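Local coordinates for hypothetical protein Atu0636 (Agrobacterium tumefaciens, PDB 2OZV) that is a predicted O-methyltransferase that probably transfers a methyl group from S-adenosylmethionine to a substrate not yet identified, at residues T64-S69 with L95-T100; L189-I194 with A215-R220; E114-V119 with S157-S162; A221-H226 with T234-D239. All coordinates share one frame; numbering follows the deposited sequence.

Contact 1 (T64-S69 with L95-T100); sequences TLYERS and LEADVT
Y66 and L95 pair across the parallel strands of a beta-alpha-beta crossover, strand 61-67, helix 70-80 and strand 92-96, at one edge of the Rossmann-like sheet. L95 N reaches L65 O at 2.8 Å and E67 N returns to L95 O at 3.0 Å, while A97 N carries the pairing one step further by bonding to E67 O.

The tight side is the one that Y66 and L95 share. Their side chains lie alongside and point the same way, so that CE1 of Y66 rests 3.8 Å from CD1 of L95. A97 CB meets CD1 of the ring, and V99 CG1 packs on CB of Y66. Tyrosine suits this place: its ring packs among aliphatic groups while its hydroxyl hydrogen-bonds G110 O. T64 adds a methyl, CG2, 3.6 Å from CD1 of L95.

The loose side is the exposed end, where R68 lays its guanidinium over CB of D98. R68 NE and D98 OD2 are 3.9 Å apart, a long ion pair of charge alone. D98 is held more firmly within its own segment: OD1 accepts from T100 N, an Asx turn, and also, at 2.7 Å, from T100 OG1, both on the same face of the carboxylate.

Contact 2 (L189-I194 with A215-R220); sequences LEITLI and ARLTFR
R220 and I191 lose more surface here than most residues of the two segments, and each works on a different face of a parallel strand pair. Bonds from T218 N to L189 O, I191 N to T218 O and R220 N to I191 O tie strand 186-195 to strand 218-224, the last of the sheet within this chain; F219 continues the backbone bonding into the second subunit.

On one face, R220 folds back toward E190 on the adjacent strand. Bends at chi2 (-73°) and chi3 (-52°) bring NH1 to OE1 of E190 at 2.8 Å. The oxygen lies in the guanidinium plane, whereas NH1 comes to the syn side of OE1 but well out of the carboxylate plane, the two planes being almost perpendicular. R220 CB lies 3.3 Å from T192 OG1, whose hydroxyl bonds to Y247.

On the other face, I191 lies alongside F219, its CD1 over one face of the ring in a CH-pi contact, 4.1 Å from the centroid, and its CG2 against CE2 on that same side at 3.5 Å. L193 CD2 closes on the ring edge, in plane, and L193 of the second subunit packs against the same phenylalanine. A beta-branched isoleucine suits the spot because both branches find ring carbon.

E190 OE2 bonds to N250 N and R220 NH1 also to A248 O. So engaged, the buried glutamate is probably kept ionised, and the pair fastens the polar face while apolar packing extends to the dimer partner.

Contact 3 (E114-V119 with S157-S162); sequences EHFHHV and SAIMVS
F116 and I159 meet where helix 148-159, the crossover helix between parallel strands 116-121 and 164-170 of the Rossmann-like sheet, runs out and the chain turns back alongside the first strand. F116 and M160 form a single parallel bridge, with V161 N bonded to F116 O at 2.9 Å.

I159 is the main bump. Its side chain enters the angle between F116 and V119: CD1 lies 3.7 Å from F116 CD2, and CG1 sits 3.8 Å from V119 CG2. The first torsion (71°) sets CG1 between the backbone N and the carbonyl carbon, which directs the branch into that notch. The ring of F116 is thus met on its rim by I159, while H115 CD2 stands 3.7 Å above the ring, over its centre. A flat aromatic fits here, since its rim and its face take different neighbours.

V161 fills a second hollow, formed by backbone rather than side chains. CG1 approaches E114 O to 3.5 Å and packs on H115 C, while CG2 settles by F116 O. The compact, branched valine serves both walls. The selenomethionine M160, deposited in two conformations, bends in the one described here at chi2 and chi3 and curls round toward V119; its flexible chain suits a curved path.

The backbone before F116 wraps the helix end. E114 N takes A158 O in the carbonyl plane, on a lone pair. Two donors share I159 O: F116 N reaches it in the carbonyl plane at 2.8 Å, and H115 N comes from above that plane at 2.9 Å.

Contact 4 (A221-H226 with T234-D239); sequences APLIMH and TPFVDD
I224, the last residue of strand 218-224, and M225 just after it offer successive carbonyls to T234, the N-cap residue of helix 235-241, so that the helix begins against the end of the strand. The backbone link is a bond from T234 N to M225 O, 2.9 Å long with an angle of 167° at the hydrogen.

T234 adds a second bond with its side chain. OG1 donates to I224 O at 2.6 Å, arriving nearly along the C=O axis. A first torsion of 57° makes this possible, since it swings the hydroxyl between the backbone N and the carbonyl carbon. The methyl, CG2, then faces the backbone of H226 and lies 3.6 Å from its carbonyl carbon. Threonine therefore uses all of its short side chain: the hydroxyl grips the strand and the methyl packs beside it. P235 suits the position after it, the first of the helix, where no backbone N-H is needed for a bond within the helix.

Almost a turn further on, V237 turns toward the strand, with CG2 3.7 Å from I224 O and in looser contact with CB of L223. F236, with CG anti to the backbone N (chi1 -176°), presents its ring edge to L223 CD2 at 3.7 Å. L223 is buried and also packs on T192 and I194 of strand 186-195. The loop between the segments is tied separately, by H226 ND1 to A232 O and by the stacking of H226 on F233.

At an N-cap position T234 might be expected to cap the helix with its hydroxyl, yet the side chain makes no such bond. It serves the strand instead, fixing the helix start by two bonds from one residue.

In the fold
All four contacts reach one mixed sheet, contacts 1 and 2 lying at the two edges of the sheet as formed by one chain, with centres 28 Å apart. Contacts 1 and 3 touch where Y66 OH lies 3.4 Å from F116 CZ, so the two pack together by side chains on one face, across the intervening strand 38-42. Contacts 2 and 4 share strand 218-224 and are probably joined by a hydrogen bond from L223 N to L193 O, 2.9 Å long; both also reach the second subunit. A glycine-rich GxGxxA pattern (G44, G46, A49) near E67 of contact 1 is consistent with the S-adenosylmethionine site of Rossmann-like methyltransferases. Contacts 1 and 4 lie on opposite sides of the chain's centre, about 32 Å apart between centres.

Contact 1 (T64-S69 with L95-T100)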
loop_
_atom_site.group_PDB
_atom_site.type_symbol
_atom_site.label_atom_id
_atom_site.label_comp_id
_atom_site.label_asym_id
_atom_site.label_seq_id
_atom_site.Cartn_x
_atom_site.Cartn_y
_atom_site.Cartn_z
ATOM N N THR B 64 -26.565 6.093 11.417
ATOM C CA THR B 64 -27.332 6.695 10.343
ATOM C C THR B 64 -26.851 6.088 9.039
ATOM O O THR B 64 -25.656 6.187 8.721
ATOM C CB THR B 64 -27.179 8.231 10.301
ATOM O OG1 THR B 64 -27.569 8.759 11.565
ATOM C CG2 THR B 64 -28.099 8.880 9.239
ATOM N N LEU B 65 -27.775 5.474 8.310
ATOM C CA LEU B 65 -27.454 4.882 7.008
ATOM C C LEU B 65 -27.887 5.855 5.919
ATOM O O LEU B 65 -29.054 6.268 5.868
ATOM C CB LEU B 65 -28.147 3.512 6.794
ATOM C CG LEU B 65 -28.029 2.334 7.782
ATOM C CD1 LEU B 65 -28.909 1.139 7.352
ATOM C CD2 LEU B 65 -26.555 1.871 7.987
ATOM N N TYR B 66 -26.951 6.209 5.030
ATOM C CA TYR B 66 -27.286 7.084 3.902
ATOM C C TYR B 66 -27.379 6.322 2.593
ATOM O O TYR B 66 -26.458 5.584 2.231
ATOM C CB TYR B 66 -26.260 8.220 3.752
ATOM C CG TYR B 66 -26.319 9.214 4.888
ATOM C CD1 TYR B 66 -27.244 10.264 4.870
ATOM C CD2 TYR B 66 -25.429 9.119 5.971
ATOM C CE1 TYR B 66 -27.300 11.211 5.917
ATOM C CE2 TYR B 66 -25.480 10.066 7.036
ATOM C CZ TYR B 66 -26.406 11.105 6.980
ATOM O OH TYR B 66 -26.482 12.036 7.994
ATOM N N GLU B 67 -28.474 6.534 1.875
ATOM C CA GLU B 67 -28.704 5.931 0.563
ATOM C C GLU B 67 -29.025 7.039 -0.436
ATOM O O GLU B 67 -29.806 7.947 -0.119
ATOM C CB GLU B 67 -29.905 4.960 0.621
ATOM C CG GLU B 67 -29.775 3.822 1.646
ATOM C CD GLU B 67 -28.746 2.770 1.245
ATOM O OE1 GLU B 67 -28.068 2.918 0.212
ATOM O OE2 GLU B 67 -28.609 1.787 1.985
ATOM N N ARG B 68 -28.489 6.964 -1.649
ATOM C CA ARG B 68 -28.838 7.991 -2.641
ATOM C C ARG B 68 -30.288 7.848 -3.122
ATOM O O ARG B 68 -31.048 8.837 -3.195
ATOM C CB ARG B 68 -27.883 7.971 -3.843
ATOM C CG ARG B 68 -27.748 9.323 -4.623
ATOM C CD ARG B 68 -28.949 10.264 -4.578
ATOM N NE ARG B 68 -28.876 11.238 -5.672
ATOM C CZ ARG B 68 -29.825 12.122 -5.992
ATOM N NH1 ARG B 68 -29.630 12.949 -7.014
ATOM N NH2 ARG B 68 -30.960 12.187 -5.300
ATOM N N SER B 69 -30.706 6.629 -3.424
ATOM C CA SER B 69 -32.024 6.482 -4.028
ATOM C C SER B 69 -33.117 6.097 -3.046
ATOM O O SER B 69 -32.865 5.399 -2.053
ATOM C CB SER B 69 -32.008 5.480 -5.192
ATOM O OG SER B 69 -31.766 4.167 -4.725
ATOM N N LEU B 95 -31.581 7.383 5.931
ATOM C CA LEU B 95 -31.879 8.653 5.272
ATOM C C LEU B 95 -31.525 8.598 3.808
ATOM O O LEU B 95 -30.528 8.004 3.427
ATOM C CB LEU B 95 -31.118 9.811 5.916
ATOM C CG LEU B 95 -31.438 10.112 7.392
ATOM C CD1 LEU B 95 -30.483 11.183 7.922
ATOM C CD2 LEU B 95 -32.898 10.522 7.578
ATOM N N GLU B 96 -32.368 9.226 3.000
ATOM C CA GLU B 96 -32.083 9.435 1.585
ATOM C C GLU B 96 -31.218 10.677 1.430
ATOM O O GLU B 96 -31.660 11.773 1.777
ATOM C CB GLU B 96 -33.390 9.714 0.872
ATOM C CG GLU B 96 -33.830 8.687 -0.090
ATOM C CD GLU B 96 -35.073 9.134 -0.813
ATOM O OE1 GLU B 96 -34.955 9.723 -1.917
ATOM O OE2 GLU B 96 -36.162 8.901 -0.257
ATOM N N ALA B 97 -30.013 10.531 0.897
ATOM C CA ALA B 97 -29.143 11.682 0.660
ATOM C C ALA B 97 -28.074 11.346 -0.340
ATOM O O ALA B 97 -27.500 10.262 -0.305
ATOM C CB ALA B 97 -28.489 12.156 1.964
ATOM N N ASP B 98 -27.791 12.292 -1.221
ATOM C CA ASP B 98 -26.680 12.174 -2.140
ATOM C C ASP B 98 -25.424 12.600 -1.371
ATOM O O ASP B 98 -25.279 13.776 -1.037
ATOM C CB ASP B 98 -26.923 13.107 -3.322
ATOM C CG ASP B 98 -25.776 13.120 -4.313
ATOM O OD1 ASP B 98 -24.711 12.502 -4.065
ATOM O OD2 ASP B 98 -25.960 13.755 -5.371
ATOM N N VAL B 99 -24.534 11.643 -1.101
ATOM C CA VAL B 99 -23.355 11.889 -0.246
ATOM C C VAL B 99 -22.230 12.657 -0.940
ATOM O O VAL B 99 -21.170 12.919 -0.337
ATOM C CB VAL B 99 -22.807 10.597 0.411
ATOM C CG1 VAL B 99 -23.881 9.952 1.307
ATOM C CG2 VAL B 99 -22.262 9.628 -0.656
ATOM N N THR B 100 -22.455 13.009 -2.207
ATOM C CA THR B 100 -21.512 13.836 -2.955
ATOM C C THR B 100 -21.911 15.319 -2.920
ATOM O O THR B 100 -21.171 16.173 -3.422
ATOM C CB THR B 100 -21.346 13.381 -4.434
ATOM O OG1 THR B 100 -22.535 13.682 -5.184
ATOM C CG2 THR B 100 -21.031 11.895 -4.521
#

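Contact 2 (L189-I194 with A215-R220)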
loop_
_atom_site.group_PDB
_atom_site.type_symbol
_atom_site.label_atom_id
_atom_site.label_comp_id
_atom_site.label_asym_id
_atom_site.label_seq_id
_atom_site.Cartn_x
_atom_site.Cartn_y
_atom_site.Cartn_z
ATOM N N LEU B 189 -3.202 7.624 8.608
ATOM C CA LEU B 189 -3.767 6.455 7.898
ATOM C C LEU B 189 -3.127 5.187 8.394
ATOM O O LEU B 189 -1.885 5.111 8.543
ATOM C CB LEU B 189 -3.563 6.554 6.377
ATOM C CG LEU B 189 -4.676 7.318 5.622
ATOM C CD1 LEU B 189 -4.756 8.782 6.039
ATOM C CD2 LEU B 189 -4.424 7.226 4.086
ATOM N N GLU B 190 -3.974 4.202 8.663
ATOM C CA GLU B 190 -3.522 2.836 8.883
ATOM C C GLU B 190 -4.111 1.988 7.784
ATOM O O GLU B 190 -5.353 1.944 7.621
ATOM C CB GLU B 190 -4.035 2.300 10.222
ATOM C CG GLU B 190 -3.264 2.802 11.421
ATOM C CD GLU B 190 -3.614 2.037 12.699
ATOM O OE1 GLU B 190 -4.328 0.984 12.638
ATOM O OE2 GLU B 190 -3.128 2.482 13.742
ATOM N N ILE B 191 -3.250 1.304 7.039
ATOM C CA ILE B 191 -3.694 0.489 5.902
ATOM C C ILE B 191 -3.447 -0.968 6.238
ATOM O O ILE B 191 -2.306 -1.347 6.537
ATOM C CB ILE B 191 -2.895 0.877 4.621
ATOM C CG1 ILE B 191 -3.067 2.390 4.308
ATOM C CG2 ILE B 191 -3.299 -0.025 3.454
ATOM C CD1 ILE B 191 -2.226 2.880 3.067
ATOM N N THR B 192 -4.498 -1.782 6.182
ATOM C CA THR B 192 -4.363 -3.190 6.473
ATOM C C THR B 192 -4.785 -3.992 5.227
ATOM O O THR B 192 -5.965 -3.994 4.844
ATOM C CB THR B 192 -5.238 -3.588 7.686
ATOM O OG1 THR B 192 -4.906 -2.774 8.813
ATOM C CG2 THR B 192 -5.017 -5.076 8.014
ATOM N N LEU B 193 -3.819 -4.644 4.584
ATOM C CA LEU B 193 -4.163 -5.499 3.446
ATOM C C LEU B 193 -4.793 -6.799 3.920
ATOM O O LEU B 193 -4.430 -7.333 4.988
ATOM C CB LEU B 193 -2.907 -5.818 2.627
ATOM C CG LEU B 193 -2.383 -4.680 1.697
ATOM C CD1 LEU B 193 -3.435 -4.257 0.623
ATOM C CD2 LEU B 193 -1.841 -3.467 2.381
ATOM N N ILE B 194 -5.689 -7.325 3.085
ATOM C CA ILE B 194 -6.461 -8.541 3.357
ATOM C C ILE B 194 -6.084 -9.595 2.321
ATOM O O ILE B 194 -6.356 -9.414 1.135
ATOM C CB ILE B 194 -7.985 -8.240 3.259
ATOM C CG1 ILE B 194 -8.363 -7.001 4.076
ATOM C CG2 ILE B 194 -8.813 -9.438 3.681
ATOM C CD1 ILE B 194 -8.067 -7.129 5.552
ATOM N N ALA B 215 -0.135 12.873 11.186
ATOM C CA ALA B 215 0.743 11.690 11.215
ATOM C C ALA B 215 0.847 11.023 9.847
ATOM O O ALA B 215 -0.164 10.928 9.113
ATOM C CB ALA B 215 0.256 10.685 12.244
ATOM N N ARG B 216 2.048 10.550 9.510
ATOM C CA ARG B 216 2.286 9.850 8.249
ATOM C C ARG B 216 1.665 8.457 8.275
ATOM O O ARG B 216 1.439 7.881 9.344
ATOM C CB ARG B 216 3.785 9.746 7.963
ATOM C CG ARG B 216 4.458 11.087 7.793
ATOM C CD ARG B 216 4.903 11.293 6.358
ATOM N NE ARG B 216 5.926 12.328 6.251
ATOM C CZ ARG B 216 5.685 13.583 5.880
ATOM N NH1 ARG B 216 4.447 13.965 5.584
ATOM N NH2 ARG B 216 6.679 14.462 5.810
ATOM N N LEU B 217 1.402 7.913 7.093
ATOM C CA LEU B 217 0.715 6.654 6.998
ATOM C C LEU B 217 1.519 5.464 7.572
ATOM O O LEU B 217 2.770 5.506 7.700
ATOM C CB LEU B 217 0.262 6.390 5.565
ATOM C CG LEU B 217 1.303 5.966 4.542
ATOM C CD1 LEU B 217 1.655 4.453 4.612
ATOM C CD2 LEU B 217 0.689 6.280 3.165
ATOM N N THR B 218 0.785 4.415 7.899
ATOM C CA THR B 218 1.330 3.182 8.456
ATOM C C THR B 218 0.672 2.025 7.704
ATOM O O THR B 218 -0.565 2.064 7.497
ATOM C CB THR B 218 0.886 3.113 9.956
ATOM O OG1 THR B 218 1.587 4.122 10.685
ATOM C CG2 THR B 218 1.210 1.781 10.544
ATOM N N PHE B 219 1.451 1.001 7.296
ATOM C CA PHE B 219 0.845 -0.266 6.897
ATOM C C PHE B 219 0.873 -1.219 8.068
ATOM O O PHE B 219 1.954 -1.621 8.555
ATOM C CB PHE B 219 1.578 -0.917 5.693
ATOM C CG PHE B 219 1.272 -0.276 4.351
ATOM C CD1 PHE B 219 1.961 0.868 3.930
ATOM C CD2 PHE B 219 0.281 -0.828 3.516
ATOM C CE1 PHE B 219 1.676 1.465 2.687
ATOM C CE2 PHE B 219 0.014 -0.251 2.257
ATOM C CZ PHE B 219 0.715 0.907 1.864
ATOM N N ARG B 220 -0.312 -1.627 8.508
ATOM C CA ARG B 220 -0.419 -2.608 9.607
ATOM C C ARG B 220 -0.048 -4.001 9.119
ATOM O O ARG B 220 -0.072 -4.270 7.902
ATOM C CB ARG B 220 -1.870 -2.629 10.149
ATOM C CG ARG B 220 -2.315 -1.312 10.790
ATOM C CD ARG B 220 -1.660 -1.070 12.150
ATOM N NE ARG B 220 -1.837 -2.219 13.051
ATOM C CZ ARG B 220 -2.898 -2.410 13.845
ATOM N NH1 ARG B 220 -3.886 -1.508 13.893
ATOM N NH2 ARG B 220 -2.970 -3.498 14.625
HETATM O O HOH W 1 -0.421 6.210 10.540
HETATM O O HOH W 2 -1.504 9.461 7.083
HETATM O O HOH W 3 -1.163 -4.218 5.545
#

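Contact 3 (E114-V119 with S157-S162)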
loop_
_atom_site.group_PDB
_atom_site.type_symbol
_atom_site.label_atom_id
_atom_site.label_comp_id
_atom_site.label_asym_id
_atom_site.label_seq_id
_atom_site.Cartn_x
_atom_site.Cartn_y
_atom_site.Cartn_z
ATOM N N GLU B 114 -19.923 18.331 11.086
ATOM C CA GLU B 114 -19.169 18.051 12.312
ATOM C C GLU B 114 -20.031 17.413 13.404
ATOM O O GLU B 114 -20.103 17.902 14.539
ATOM C CB GLU B 114 -18.478 19.328 12.819
ATOM C CG GLU B 114 -17.355 19.750 11.886
ATOM C CD GLU B 114 -16.682 21.035 12.316
ATOM O OE1 GLU B 114 -17.294 22.103 12.195
ATOM O OE2 GLU B 114 -15.540 20.970 12.778
ATOM N N HIS B 115 -20.643 16.293 13.044
ATOM C CA HIS B 115 -21.650 15.651 13.867
ATOM C C HIS B 115 -21.278 14.220 14.263
ATOM O O HIS B 115 -21.643 13.767 15.346
ATOM C CB HIS B 115 -22.975 15.656 13.103
ATOM C CG HIS B 115 -24.109 14.985 13.811
ATOM N ND1 HIS B 115 -24.764 15.560 14.885
ATOM C CD2 HIS B 115 -24.738 13.814 13.564
ATOM C CE1 HIS B 115 -25.745 14.759 15.269
ATOM N NE2 HIS B 115 -25.752 13.693 14.481
ATOM N N PHE B 116 -20.567 13.505 13.379
ATOM C CA PHE B 116 -20.351 12.068 13.563
ATOM C C PHE B 116 -18.993 11.746 14.152
ATOM O O PHE B 116 -17.991 12.374 13.794
ATOM C CB PHE B 116 -20.507 11.345 12.215
ATOM C CG PHE B 116 -21.939 11.339 11.695
ATOM C CD1 PHE B 116 -22.898 10.446 12.229
ATOM C CD2 PHE B 116 -22.322 12.229 10.674
ATOM C CE1 PHE B 116 -24.218 10.428 11.755
ATOM C CE2 PHE B 116 -23.641 12.230 10.188
ATOM C CZ PHE B 116 -24.600 11.334 10.735
ATOM N N HIS B 117 -18.962 10.764 15.055
ATOM C CA HIS B 117 -17.705 10.273 15.634
ATOM C C HIS B 117 -16.977 9.317 14.687
ATOM O O HIS B 117 -15.762 9.148 14.788
ATOM C CB HIS B 117 -18.001 9.557 16.947
ATOM C CG HIS B 117 -18.669 10.445 17.969
ATOM N ND1 HIS B 117 -20.027 10.376 18.234
ATOM C CD2 HIS B 117 -18.176 11.433 18.754
ATOM C CE1 HIS B 117 -20.330 11.273 19.166
ATOM N NE2 HIS B 117 -19.227 11.929 19.493
ATOM N N HIS B 118 -17.755 8.656 13.824
ATOM C CA HIS B 118 -17.225 7.695 12.853
ATOM C C HIS B 118 -17.975 7.866 11.571
ATOM O O HIS B 118 -19.211 8.024 11.560
ATOM C CB HIS B 118 -17.451 6.246 13.337
ATOM C CG HIS B 118 -16.704 5.921 14.581
ATOM N ND1 HIS B 118 -15.433 5.384 14.564
ATOM C CD2 HIS B 118 -17.051 6.034 15.891
ATOM C CE1 HIS B 118 -15.009 5.220 15.806
ATOM N NE2 HIS B 118 -15.971 5.609 16.630
ATOM N N VAL B 119 -17.249 7.792 10.461
ATOM C CA VAL B 119 -17.881 7.616 9.163
ATOM C C VAL B 119 -17.274 6.375 8.518
ATOM O O VAL B 119 -16.052 6.249 8.470
ATOM C CB VAL B 119 -17.677 8.832 8.230
ATOM C CG1 VAL B 119 -18.354 8.605 6.900
ATOM C CG2 VAL B 119 -18.261 10.114 8.919
ATOM N N SER B 157 -15.224 14.034 5.825
ATOM C CA SER B 157 -14.558 15.073 6.594
ATOM C C SER B 157 -15.556 16.135 7.063
ATOM O O SER B 157 -15.538 16.515 8.232
ATOM C CB SER B 157 -13.420 15.703 5.780
ATOM O OG SER B 157 -12.782 16.728 6.530
ATOM N N ALA B 158 -16.440 16.601 6.178
ATOM C CA ALA B 158 -17.370 17.685 6.544
ATOM C C ALA B 158 -18.313 17.310 7.696
ATOM O O ALA B 158 -18.654 18.157 8.531
ATOM C CB ALA B 158 -18.170 18.113 5.351
ATOM N N ILE B 159 -18.731 16.044 7.724
ATOM C CA ILE B 159 -19.758 15.593 8.674
ATOM C C ILE B 159 -19.178 15.011 9.954
ATOM O O ILE B 159 -19.932 14.582 10.860
ATOM C CB ILE B 159 -20.749 14.576 8.027
ATOM C CG1 ILE B 159 -20.059 13.216 7.769
ATOM C CG2 ILE B 159 -21.354 15.158 6.718
ATOM C CD1 ILE B 159 -21.015 12.152 7.162
HETATM N N MSE B 160 -17.845 14.961 10.007
HETATM C CA MSE B 160 -17.111 14.391 11.138
HETATM C C MSE B 160 -16.759 15.432 12.196
HETATM O O MSE B 160 -16.284 16.514 11.872
HETATM C CB MSE B 160 -15.799 13.771 10.661
HETATM C CG MSE B 160 -15.150 12.879 11.713
HETATM SE SE MSE B 160 -15.900 11.087 11.605
HETATM C CE MSE B 160 -15.076 10.631 9.902
ATOM N N VAL B 161 -16.914 15.074 13.467
ATOM C CA VAL B 161 -16.384 15.890 14.550
ATOM C C VAL B 161 -14.847 15.908 14.446
ATOM O O VAL B 161 -14.234 15.001 13.864
ATOM C CB VAL B 161 -16.819 15.389 15.963
ATOM C CG1 VAL B 161 -18.346 15.267 16.066
ATOM C CG2 VAL B 161 -16.148 14.055 16.296
ATOM N N SER B 162 -14.242 16.941 15.005
ATOM C CA SER B 162 -12.790 17.040 15.067
ATOM C C SER B 162 -12.207 15.760 15.686
ATOM O O SER B 162 -12.719 15.274 16.698
ATOM C CB SER B 162 -12.410 18.266 15.895
ATOM O OG SER B 162 -11.022 18.491 15.870
#

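Contact 4 (A221-H226 with T234-D239)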
loop_
_atom_site.group_PDB
_atom_site.type_symbol
_atom_site.label_atom_id
_atom_site.label_comp_id
_atom_site.label_asym_id
_atom_site.label_seq_id
_atom_site.Cartn_x
_atom_site.Cartn_y
_atom_site.Cartn_z
ATOM N N ALA B 221 0.280 -4.908 10.041
ATOM C CA ALA B 221 0.424 -6.329 9.659
ATOM C C ALA B 221 -0.883 -6.745 8.969
ATOM O O ALA B 221 -1.965 -6.300 9.365
ATOM C CB ALA B 221 0.691 -7.224 10.891
ATOM N N PRO B 222 -0.789 -7.578 7.939
ATOM C CA PRO B 222 -2.000 -7.874 7.154
ATOM C C PRO B 222 -2.896 -8.859 7.856
ATOM O O PRO B 222 -2.452 -9.532 8.809
ATOM C CB PRO B 222 -1.432 -8.514 5.878
ATOM C CG PRO B 222 -0.206 -9.223 6.380
ATOM C CD PRO B 222 0.403 -8.259 7.386
ATOM N N LEU B 223 -4.156 -8.912 7.424
ATOM C CA LEU B 223 -5.060 -9.991 7.860
ATOM C C LEU B 223 -5.057 -11.084 6.805
ATOM O O LEU B 223 -5.193 -10.786 5.607
ATOM C CB LEU B 223 -6.458 -9.450 8.075
ATOM C CG LEU B 223 -6.599 -8.381 9.166
ATOM C CD1 LEU B 223 -8.004 -7.798 9.161
ATOM C CD2 LEU B 223 -6.295 -8.984 10.532
ATOM N N ILE B 224 -4.880 -12.335 7.241
ATOM C CA ILE B 224 -4.941 -13.491 6.351
ATOM C C ILE B 224 -6.248 -14.189 6.689
ATOM O O ILE B 224 -6.469 -14.582 7.854
ATOM C CB ILE B 224 -3.732 -14.435 6.539
ATOM C CG1 ILE B 224 -2.407 -13.633 6.596
ATOM C CG2 ILE B 224 -3.707 -15.548 5.471
ATOM C CD1 ILE B 224 -1.977 -12.934 5.308
HETATM N N MSE B 225 -7.123 -14.313 5.694
HETATM C CA MSE B 225 -8.483 -14.840 5.894
HETATM C C MSE B 225 -8.506 -16.310 6.341
HETATM O O MSE B 225 -9.230 -16.675 7.273
HETATM C CB MSE B 225 -9.285 -14.720 4.598
HETATM C CG MSE B 225 -9.736 -13.328 4.229
HETATM SE SE MSE B 225 -10.152 -13.200 2.299
HETATM C CE MSE B 225 -11.220 -14.790 1.981
ATOM N N HIS B 226 -7.720 -17.136 5.657
ATOM C CA HIS B 226 -7.740 -18.602 5.813
ATOM C C HIS B 226 -6.346 -19.208 5.971
ATOM O O HIS B 226 -5.369 -18.656 5.473
ATOM C CB HIS B 226 -8.385 -19.260 4.577
ATOM C CG HIS B 226 -9.758 -18.759 4.264
ATOM N ND1 HIS B 226 -10.881 -19.181 4.947
ATOM C CD2 HIS B 226 -10.193 -17.876 3.335
ATOM C CE1 HIS B 226 -11.947 -18.570 4.459
ATOM N NE2 HIS B 226 -11.557 -17.767 3.484
ATOM N N THR B 234 -9.235 -17.973 9.834
ATOM C CA THR B 234 -8.220 -17.844 10.878
ATOM C C THR B 234 -8.869 -17.271 12.149
ATOM O O THR B 234 -9.882 -16.579 12.062
ATOM C CB THR B 234 -7.008 -16.984 10.417
ATOM O OG1 THR B 234 -7.454 -15.683 10.009
ATOM C CG2 THR B 234 -6.318 -17.636 9.247
ATOM N N PRO B 235 -8.322 -17.603 13.335
ATOM C CA PRO B 235 -9.028 -17.269 14.594
ATOM C C PRO B 235 -9.365 -15.774 14.800
ATOM O O PRO B 235 -10.496 -15.464 15.178
ATOM C CB PRO B 235 -8.090 -17.820 15.673
ATOM C CG PRO B 235 -7.327 -18.935 14.962
ATOM C CD PRO B 235 -7.070 -18.340 13.598
ATOM N N PHE B 236 -8.430 -14.857 14.529
ATOM C CA PHE B 236 -8.737 -13.432 14.701
ATOM C C PHE B 236 -9.846 -12.999 13.747
ATOM O O PHE B 236 -10.792 -12.333 14.157
ATOM C CB PHE B 236 -7.507 -12.522 14.543
ATOM C CG PHE B 236 -7.794 -11.058 14.825
ATOM C CD1 PHE B 236 -8.274 -10.651 16.075
ATOM C CD2 PHE B 236 -7.584 -10.087 13.847
ATOM C CE1 PHE B 236 -8.539 -9.300 16.339
ATOM C CE2 PHE B 236 -7.845 -8.738 14.110
ATOM C CZ PHE B 236 -8.313 -8.346 15.348
ATOM N N VAL B 237 -9.721 -13.389 12.478
ATOM C CA VAL B 237 -10.713 -13.037 11.460
ATOM C C VAL B 237 -12.065 -13.683 11.762
ATOM O O VAL B 237 -13.127 -13.074 11.547
ATOM C CB VAL B 237 -10.213 -13.401 10.045
ATOM C CG1 VAL B 237 -11.300 -13.189 8.988
ATOM C CG2 VAL B 237 -8.959 -12.577 9.718
ATOM N N ASP B 238 -12.034 -14.896 12.286
ATOM C CA ASP B 238 -13.280 -15.535 12.667
ATOM C C ASP B 238 -14.019 -14.751 13.757
ATOM O O ASP B 238 -15.238 -14.586 13.664
ATOM C CB ASP B 238 -13.070 -16.990 13.077
ATOM C CG ASP B 238 -14.368 -17.761 13.111
ATOM O OD1 ASP B 238 -15.092 -17.791 12.081
ATOM O OD2 ASP B 238 -14.680 -18.302 14.184
ATOM N N ASP B 239 -13.289 -14.276 14.771
ATOM C CA ASP B 239 -13.841 -13.358 15.782
ATOM C C ASP B 239 -14.430 -12.076 15.171
ATOM O O ASP B 239 -15.509 -11.627 15.588
ATOM C CB ASP B 239 -12.783 -12.986 16.824
ATOM C CG ASP B 239 -12.503 -14.101 17.803
ATOM O OD1 ASP B 239 -13.384 -14.969 17.983
ATOM O OD2 ASP B 239 -11.398 -14.105 18.395
#